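Lmo0547 protein (Listeria monocytogenes, PDB 4R9N) probably binds a sugar effector and, as a SorC-family transcriptional regulator, is thought to control genes through sequence-specific DNA recognition. Local coordinates at residues E141-S153 with L207-L221. Sequence-based numbering, arbitrary orientation.
Sequences EGKTVDMAIVGVS and LSLEELKNIPTVVAL
A148 and V150 on strand 147-151 lie beside V218 and A220 on strand 217-221, a worked example of how neighbouring parallel strands join inside a Rossmann-like α/β domain. Both are interior strands of the parallel sheet, with 242-246 beyond 217-221 and 54-57 beyond 147-151; their axes diverge by 23°. The backbone ladder alternates: A148 N donates to T217 O, V219 N to A148 O at 2.8 Å and a nearly straight 179°, V150 N to V219 O, and L221 N to V150 O. Between these rungs CA-H...O contacts fill in, A220 CA lying 3.2 Å from V150 O.

Apolar side chains split between the two sheet faces. On one, selenomethionine M147 runs out extended, its CG anti to the backbone N (chi1 159°), which carries CE to 3.7 Å from V219 CG2; I149 CG2 meets L221 CD2, and helices 30-49 and 61-69 cover this side. On the other, I215 CD1 packs against both V145 CG2, at 3.7 Å, and the A148 methyl, while L212 CD1 reaches V150 CG1 from the short helix 209-213.

Polar links join the C-terminal end of helix 133-143 to helix 209-213. S208 and E211 form a capping box: E211 N donates to S208 OG, and OE1 of E211 receives S208 N from above the carboxylate plane. OE2 takes part in a weak salt bridge with K143 NZ, 3.4 Å, and accepts a shorter bond from a water; the stronger partner of K143 NZ is E140, on its own helix. A second water donates to both K143 O and E211 O. Where the strands begin, another spans D146 O and T217 OG1, lying 2.7 Å from D146 O.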
# COMPACT_ATOMS: atom_id res chain seq x y z
N GLU A 141 -0.33 4.00 -16.79
CA GLU A 141 -1.08 2.75 -16.54
C GLU A 141 -1.39 2.55 -15.08
O GLU A 141 -2.52 2.19 -14.73
CB GLU A 141 -0.34 1.54 -17.12
CG GLU A 141 -0.40 1.53 -18.63
CD GLU A 141 0.64 0.66 -19.36
OE1 GLU A 141 1.52 0.01 -18.74
OE2 GLU A 141 0.61 0.69 -20.62
N GLY A 142 -0.46 2.95 -14.19
CA GLY A 142 -0.75 2.85 -12.74
C GLY A 142 -1.93 3.73 -12.33
O GLY A 142 -2.70 3.41 -11.41
N LYS A 143 -2.02 4.90 -12.98
CA LYS A 143 -3.01 5.88 -12.58
C LYS A 143 -4.37 5.40 -12.95
O LYS A 143 -5.36 5.85 -12.35
CB LYS A 143 -2.74 7.26 -13.21
CG LYS A 143 -1.47 7.93 -12.76
CD LYS A 143 -1.17 9.20 -13.58
CE LYS A 143 0.30 9.63 -13.45
NZ LYS A 143 0.60 10.98 -14.04
N THR A 144 -4.44 4.52 -13.93
CA THR A 144 -5.74 4.04 -14.44
C THR A 144 -6.15 2.68 -14.02
O THR A 144 -7.12 2.12 -14.53
CB THR A 144 -5.77 4.21 -15.97
OG1 THR A 144 -4.75 3.41 -16.57
CG2 THR A 144 -5.57 5.65 -16.31
N VAL A 145 -5.50 2.08 -13.02
CA VAL A 145 -5.89 0.72 -12.61
C VAL A 145 -7.27 0.74 -12.00
O VAL A 145 -7.69 1.75 -11.45
CB VAL A 145 -4.86 0.05 -11.63
CG1 VAL A 145 -3.48 -0.10 -12.32
CG2 VAL A 145 -4.73 0.86 -10.36
N ASP A 146 -7.97 -0.39 -12.10
CA ASP A 146 -9.32 -0.56 -11.55
C ASP A 146 -9.23 -0.58 -10.02
O ASP A 146 -10.16 -0.16 -9.29
CB ASP A 146 -9.92 -1.90 -12.01
CG ASP A 146 -10.35 -1.93 -13.50
OD1 ASP A 146 -10.53 -0.89 -14.17
OD2 ASP A 146 -10.46 -3.06 -14.00
N MSE A 147 -8.17 -1.24 -9.53
CA MSE A 147 -7.97 -1.37 -8.08
C MSE A 147 -6.55 -1.34 -7.72
O MSE A 147 -5.70 -1.76 -8.50
CB MSE A 147 -8.56 -2.77 -7.75
CG MSE A 147 -8.15 -3.50 -6.51
SE MSE A 147 -9.03 -5.33 -6.67
CE MSE A 147 -8.32 -5.49 -4.98
N ALA A 148 -6.25 -0.97 -6.46
CA ALA A 148 -4.83 -0.91 -6.03
C ALA A 148 -4.75 -1.52 -4.63
O ALA A 148 -5.70 -1.36 -3.85
CB ALA A 148 -4.33 0.51 -6.02
N ILE A 149 -3.66 -2.19 -4.32
CA ILE A 149 -3.42 -2.74 -2.99
C ILE A 149 -2.18 -2.05 -2.45
O ILE A 149 -1.11 -2.08 -3.08
CB ILE A 149 -3.22 -4.23 -3.03
CG1 ILE A 149 -4.49 -4.85 -3.64
CG2 ILE A 149 -2.86 -4.76 -1.61
CD1 ILE A 149 -4.41 -6.36 -3.83
N VAL A 150 -2.32 -1.45 -1.27
CA VAL A 150 -1.23 -0.68 -0.66
C VAL A 150 -1.10 -1.09 0.82
O VAL A 150 -2.05 -1.62 1.43
CB VAL A 150 -1.44 0.85 -0.77
CG1 VAL A 150 -1.55 1.29 -2.19
CG2 VAL A 150 -2.66 1.27 0.04
N GLY A 151 0.09 -0.86 1.37
CA GLY A 151 0.31 -0.88 2.84
C GLY A 151 0.25 0.53 3.41
O GLY A 151 0.38 1.52 2.71
N VAL A 152 0.14 0.65 4.72
CA VAL A 152 0.20 1.95 5.35
C VAL A 152 1.32 1.84 6.39
O VAL A 152 1.38 0.86 7.15
CB VAL A 152 -1.11 2.38 6.05
CG1 VAL A 152 -0.96 3.79 6.65
CG2 VAL A 152 -2.26 2.33 5.10
N SER A 153 2.24 2.79 6.42
CA SER A 153 3.32 2.67 7.39
C SER A 153 3.58 3.97 8.11
O SER A 153 2.98 4.99 7.81
CB SER A 153 4.59 2.17 6.68
OG SER A 153 5.57 1.88 7.67
N LEU A 207 3.18 6.49 -8.04
CA LEU A 207 1.89 7.14 -7.91
C LEU A 207 1.83 8.03 -6.70
O LEU A 207 2.24 7.60 -5.60
CB LEU A 207 0.86 6.02 -7.75
CG LEU A 207 -0.59 6.20 -8.06
CD1 LEU A 207 -0.82 5.85 -9.51
CD2 LEU A 207 -1.43 5.25 -7.22
N SER A 208 1.30 9.24 -6.84
CA SER A 208 1.10 10.20 -5.77
C SER A 208 -0.18 9.93 -4.99
O SER A 208 -1.06 9.14 -5.42
CB SER A 208 1.04 11.61 -6.35
OG SER A 208 -0.22 11.73 -7.02
N LEU A 209 -0.33 10.54 -3.81
CA LEU A 209 -1.56 10.33 -3.02
C LEU A 209 -2.80 10.84 -3.73
O LEU A 209 -3.88 10.20 -3.67
CB LEU A 209 -1.49 10.96 -1.62
CG LEU A 209 -0.37 10.34 -0.80
CD1 LEU A 209 -0.30 10.97 0.57
CD2 LEU A 209 -0.48 8.84 -0.67
N GLU A 210 -2.69 11.95 -4.44
CA GLU A 210 -3.86 12.42 -5.17
C GLU A 210 -4.25 11.51 -6.33
O GLU A 210 -5.43 11.31 -6.59
CB GLU A 210 -3.70 13.85 -5.63
CG GLU A 210 -3.79 14.82 -4.46
CD GLU A 210 -5.22 15.28 -4.09
OE1 GLU A 210 -6.16 14.48 -3.83
OE2 GLU A 210 -5.39 16.51 -4.01
N GLU A 211 -3.26 10.91 -6.97
CA GLU A 211 -3.51 9.89 -7.96
C GLU A 211 -4.16 8.66 -7.36
O GLU A 211 -5.03 8.10 -7.94
CB GLU A 211 -2.26 9.52 -8.67
CG GLU A 211 -1.84 10.62 -9.64
CD GLU A 211 -0.38 10.61 -10.05
OE1 GLU A 211 0.41 9.72 -9.64
OE2 GLU A 211 -0.03 11.59 -10.77
N LEU A 212 -3.70 8.25 -6.17
CA LEU A 212 -4.26 7.12 -5.50
C LEU A 212 -5.74 7.37 -5.16
O LEU A 212 -6.58 6.46 -5.28
CB LEU A 212 -3.47 6.82 -4.22
CG LEU A 212 -3.89 5.61 -3.37
CD1 LEU A 212 -3.51 4.32 -4.07
CD2 LEU A 212 -3.31 5.69 -1.97
N LYS A 213 -6.06 8.59 -4.74
CA LYS A 213 -7.40 8.92 -4.39
C LYS A 213 -8.36 8.81 -5.61
O LYS A 213 -9.53 8.57 -5.43
CB LYS A 213 -7.43 10.31 -3.78
CG LYS A 213 -8.64 10.53 -2.90
CD LYS A 213 -8.59 11.87 -2.17
CE LYS A 213 -9.83 12.03 -1.29
NZ LYS A 213 -11.10 11.98 -2.07
N ASN A 214 -7.86 8.89 -6.81
CA ASN A 214 -8.67 8.75 -7.99
C ASN A 214 -8.88 7.30 -8.45
O ASN A 214 -9.67 7.03 -9.34
CB ASN A 214 -8.09 9.59 -9.11
CG ASN A 214 -8.40 11.06 -8.95
OD1 ASN A 214 -9.44 11.46 -8.39
ND2 ASN A 214 -7.51 11.88 -9.48
N ILE A 215 -8.19 6.36 -7.85
CA ILE A 215 -8.37 4.95 -8.22
C ILE A 215 -9.70 4.49 -7.59
O ILE A 215 -9.95 4.80 -6.45
CB ILE A 215 -7.17 4.10 -7.74
CG1 ILE A 215 -5.94 4.40 -8.59
CG2 ILE A 215 -7.46 2.61 -7.84
CD1 ILE A 215 -4.67 3.75 -8.05
N PRO A 216 -10.55 3.78 -8.36
CA PRO A 216 -11.90 3.47 -7.86
C PRO A 216 -11.90 2.68 -6.57
O PRO A 216 -12.75 2.99 -5.69
CB PRO A 216 -12.54 2.66 -8.99
CG PRO A 216 -11.87 3.16 -10.20
CD PRO A 216 -10.45 3.50 -9.80
N THR A 217 -11.02 1.69 -6.45
CA THR A 217 -10.96 0.89 -5.23
C THR A 217 -9.54 0.75 -4.77
O THR A 217 -8.72 0.04 -5.38
CB THR A 217 -11.55 -0.51 -5.40
OG1 THR A 217 -12.89 -0.43 -5.94
CG2 THR A 217 -11.52 -1.30 -4.07
N VAL A 218 -9.22 1.37 -3.66
CA VAL A 218 -7.89 1.24 -3.07
C VAL A 218 -8.07 0.40 -1.79
O VAL A 218 -8.87 0.76 -0.89
CB VAL A 218 -7.29 2.60 -2.69
CG1 VAL A 218 -6.01 2.42 -1.86
CG2 VAL A 218 -7.04 3.42 -3.94
N VAL A 219 -7.35 -0.72 -1.73
CA VAL A 219 -7.38 -1.60 -0.61
C VAL A 219 -6.12 -1.44 0.21
O VAL A 219 -5.02 -1.47 -0.37
CB VAL A 219 -7.39 -3.05 -1.10
CG1 VAL A 219 -7.45 -3.96 0.11
CG2 VAL A 219 -8.57 -3.26 -2.01
N ALA A 220 -6.26 -1.22 1.50
CA ALA A 220 -5.11 -1.15 2.38
C ALA A 220 -5.09 -2.30 3.37
O ALA A 220 -6.16 -2.74 3.97
CB ALA A 220 -5.10 0.17 3.10
N LEU A 221 -3.89 -2.83 3.52
CA LEU A 221 -3.58 -3.89 4.48
C LEU A 221 -2.72 -3.29 5.57
O LEU A 221 -1.67 -2.75 5.24
CB LEU A 221 -2.73 -4.93 3.75
CG LEU A 221 -3.33 -6.03 2.89
CD1 LEU A 221 -4.52 -5.60 2.10
CD2 LEU A 221 -2.27 -6.65 1.99
O HOH W 1 -5.17 7.98 -10.62
O HOH W 2 -1.25 13.28 -12.35
O HOH W 3 -12.49 -1.39 -8.67
O HOH W 4 0.90 -2.17 5.96